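Local coordinates for protein exodeoxyribonuclease III (Methanosarcina mazei, PDB 5J8N) that probably cleaves DNA at abasic sites and trims duplex DNA from its 3' ends, as a magnesium-dependent nuclease of the AP/ExoA family, at residues A[16-19]-A[20-24]. The protein carries 3 engineered substitutions. Sequence-based numbering, arbitrary orientation.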
ATOM      1  N   ALA A  16      12.520   0.854 -13.081  1.00 14.30           N
ATOM      2  CA  ALA A  16      12.631  -0.500 -13.609  1.00 16.03           C
ATOM      3  C   ALA A  16      11.258  -1.055 -13.986  1.00 15.57           C
ATOM      4  O   ALA A  16      11.096  -1.683 -15.060  1.00 16.77           O
ATOM      5  CB  ALA A  16      13.325  -1.390 -12.562  1.00 16.75           C
ATOM      6  N   ALA A  17      10.260  -0.773 -13.193  1.00 13.27           N
ATOM      7  CA  ALA A  17       8.915  -1.340 -13.401  1.00 14.12           C
ATOM      8  C   ALA A  17       8.272  -0.719 -14.648  1.00 15.11           C
ATOM      9  O   ALA A  17       7.435  -1.382 -15.294  1.00 14.46           O
ATOM     10  CB  ALA A  17       8.038  -1.129 -12.171  1.00 13.46           C
ATOM     11  N   VAL A  18       8.657   0.479 -15.051  1.00 14.89           N
ATOM     12  CA  VAL A  18       8.136   1.125 -16.265  1.00 15.10           C
ATOM     13  C   VAL A  18       8.503   0.322 -17.507  1.00 19.95           C
ATOM     14  O   VAL A  18       7.838   0.404 -18.554  1.00 24.19           O
ATOM     15  CB  VAL A  18       8.644   2.582 -16.353  1.00 16.36           C
ATOM     16  CG1 VAL A  18       8.603   3.153 -17.799  1.00 18.71           C
ATOM     17  CG2 VAL A  18       7.787   3.440 -15.392  1.00 17.93           C
ATOM     18  N   LYS A  19       9.591  -0.437 -17.431  1.00 16.80           N
ATOM     19  CA  LYS A  19       9.986  -1.269 -18.541  1.00 19.20           C
ATOM     20  C   LYS A  19       9.370  -2.656 -18.471  1.00 18.50           C
ATOM     21  O   LYS A  19       9.612  -3.463 -19.354  1.00 22.15           O
ATOM     22  CB  LYS A  19      11.518  -1.411 -18.595  1.00 18.51           C
ATOM     23  CG  LYS A  19      12.236  -0.076 -18.777  1.00 22.02           C
ATOM     24  CD  LYS A  19      13.771  -0.228 -18.770  1.00 19.67           C
ATOM     25  CE  LYS A  19      14.265  -0.930 -19.978  1.00 20.18           C
ATOM     26  NZ  LYS A  19      15.719  -1.171 -19.840  1.00 20.50           N
ATOM     27  N   LYS A  20       8.648  -2.959 -17.413  1.00 16.73           N
ATOM     28  CA  LYS A  20       8.172  -4.312 -17.170  1.00 17.19           C
ATOM     29  C   LYS A  20       6.678  -4.339 -16.930  1.00 19.75           C
ATOM     30  O   LYS A  20       6.165  -5.232 -16.291  1.00 25.83           O
ATOM     31  CB  LYS A  20       8.883  -4.907 -15.948  1.00 18.06           C
ATOM     32  CG  LYS A  20      10.305  -5.098 -16.141  1.00 19.82           C
ATOM     33  CD  LYS A  20      10.530  -6.026 -17.278  1.00 27.73           C
ATOM     34  CE  LYS A  20      11.942  -6.504 -17.311  1.00 30.10           C
ATOM     35  NZ  LYS A  20      12.074  -7.568 -18.359  1.00 33.35           N
ATOM     36  N   GLY A  21       6.009  -3.341 -17.457  1.00 18.48           N
ATOM     37  CA  GLY A  21       4.556  -3.411 -17.485  1.00 25.99           C
ATOM     38  C   GLY A  21       3.836  -2.337 -16.719  1.00 23.54           C
ATOM     39  O   GLY A  21       2.586  -2.254 -16.827  1.00 21.57           O
ATOM     40  N   PHE A  22       4.529  -1.594 -15.851  1.00 18.28           N
ATOM     41  CA  PHE A  22       3.790  -0.611 -15.101  1.00 15.87           C
ATOM     42  C   PHE A  22       3.102   0.378 -16.036  1.00 15.24           C
ATOM     43  O   PHE A  22       1.947   0.765 -15.777  1.00 15.24           O
ATOM     44  CB  PHE A  22       4.681   0.138 -14.086  1.00 14.77           C
ATOM     45  CG  PHE A  22       3.923   1.242 -13.427  1.00 13.68           C
ATOM     46  CD1 PHE A  22       2.935   0.912 -12.509  1.00 14.43           C
ATOM     47  CD2 PHE A  22       4.055   2.551 -13.871  1.00 15.20           C
ATOM     48  CE1 PHE A  22       2.123   1.894 -11.973  1.00 14.83           C
ATOM     49  CE2 PHE A  22       3.255   3.544 -13.288  1.00 16.30           C
ATOM     50  CZ  PHE A  22       2.310   3.204 -12.392  1.00 16.47           C
ATOM     51  N   LEU A  23       3.767   0.816 -17.091  1.00 16.88           N
ATOM     52  CA  LEU A  23       3.152   1.763 -17.987  1.00 19.46           C
ATOM     53  C   LEU A  23       1.950   1.119 -18.654  1.00 18.96           C
ATOM     54  O   LEU A  23       0.926   1.775 -18.887  1.00 22.04           O
ATOM     55  CB  LEU A  23       4.152   2.244 -19.029  1.00 26.95           C
ATOM     56  CG  LEU A  23       4.194   3.688 -19.440  1.00 34.97           C
ATOM     57  CD1 LEU A  23       4.395   4.560 -18.215  1.00 30.83           C
ATOM     58  CD2 LEU A  23       5.397   3.751 -20.372  1.00 28.22           C
ATOM     59  N   ASP A  24       2.063  -0.159 -18.996  1.00 21.42           N
ATOM     60  CA  ASP A  24       0.896  -0.817 -19.604  1.00 21.29           C
ATOM     61  C   ASP A  24      -0.301  -0.771 -18.652  1.00 19.99           C
ATOM     62  O   ASP A  24      -1.444  -0.497 -19.066  1.00 20.15           O
ATOM     63  CB  ASP A  24       1.181  -2.287 -19.964  1.00 23.73           C
ATOM     64  CG  ASP A  24       2.308  -2.461 -20.965  1.00 28.29           C
ATOM     65  OD1 ASP A  24       2.657  -1.518 -21.711  1.00 30.52           O
ATOM     66  OD2 ASP A  24       2.836  -3.578 -20.961  1.00 31.58           O
TER
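Val18 and Phe22 meet where helix 14-18 ends and a tight helix-to-helix turn hands the chain on to helix 22-27, in the DNase I-like fold of the AP/ExoA nucleases. The valine has CG1 anti to its own backbone N (chi1 158°), which spreads its two methyls over different neighbours. CG2 slants toward the Phe22 ring, 4.1 Å from its CD2, while CG1 lies 4.2 Å from Leu23 CD2, again with the side chains at an oblique angle. Val18 and Leu23 both reach helix 48-51: Val18 touches Glu49 and Val50, and Leu23 touches Glu49.

Phe22 leaves the turn with CG anti to the backbone N (chi1 174°), and its ring runs inward onto Val34 and Val36 of strand 33-37. Its CB stays behind at the bend, 4.1 Å from Ala17 CB. Phe22 thus packs the turn onto the sheet, and Val18 and Leu23 pack it onto helix 48-51. The ends of Lys19 and Lys20, in contrast, lead away from the bend, although the first carbons of Lys20 lie along the Lys19 carbonyl, with Lys20 CD 3.4 Å from Lys19 O.

Gly21 occupies the N-cap position of the second helix with a positive phi of 118°, a backbone shape that glycine adopts readily. The turn brings the first N-H of helix 22-27 onto Ala17 O, a carbonyl of the last turn of helix 14-18. Ala17, whose side chain is about 7 Å from that of the magnesium ligand Asn12, ties the two helices together through this oxygen. Lys20 N donates to Ala17 O at 2.9 Å and Phe22 N to the same oxygen at 3.0 Å, the two N-H groups coming from opposite faces of the carbonyl plane.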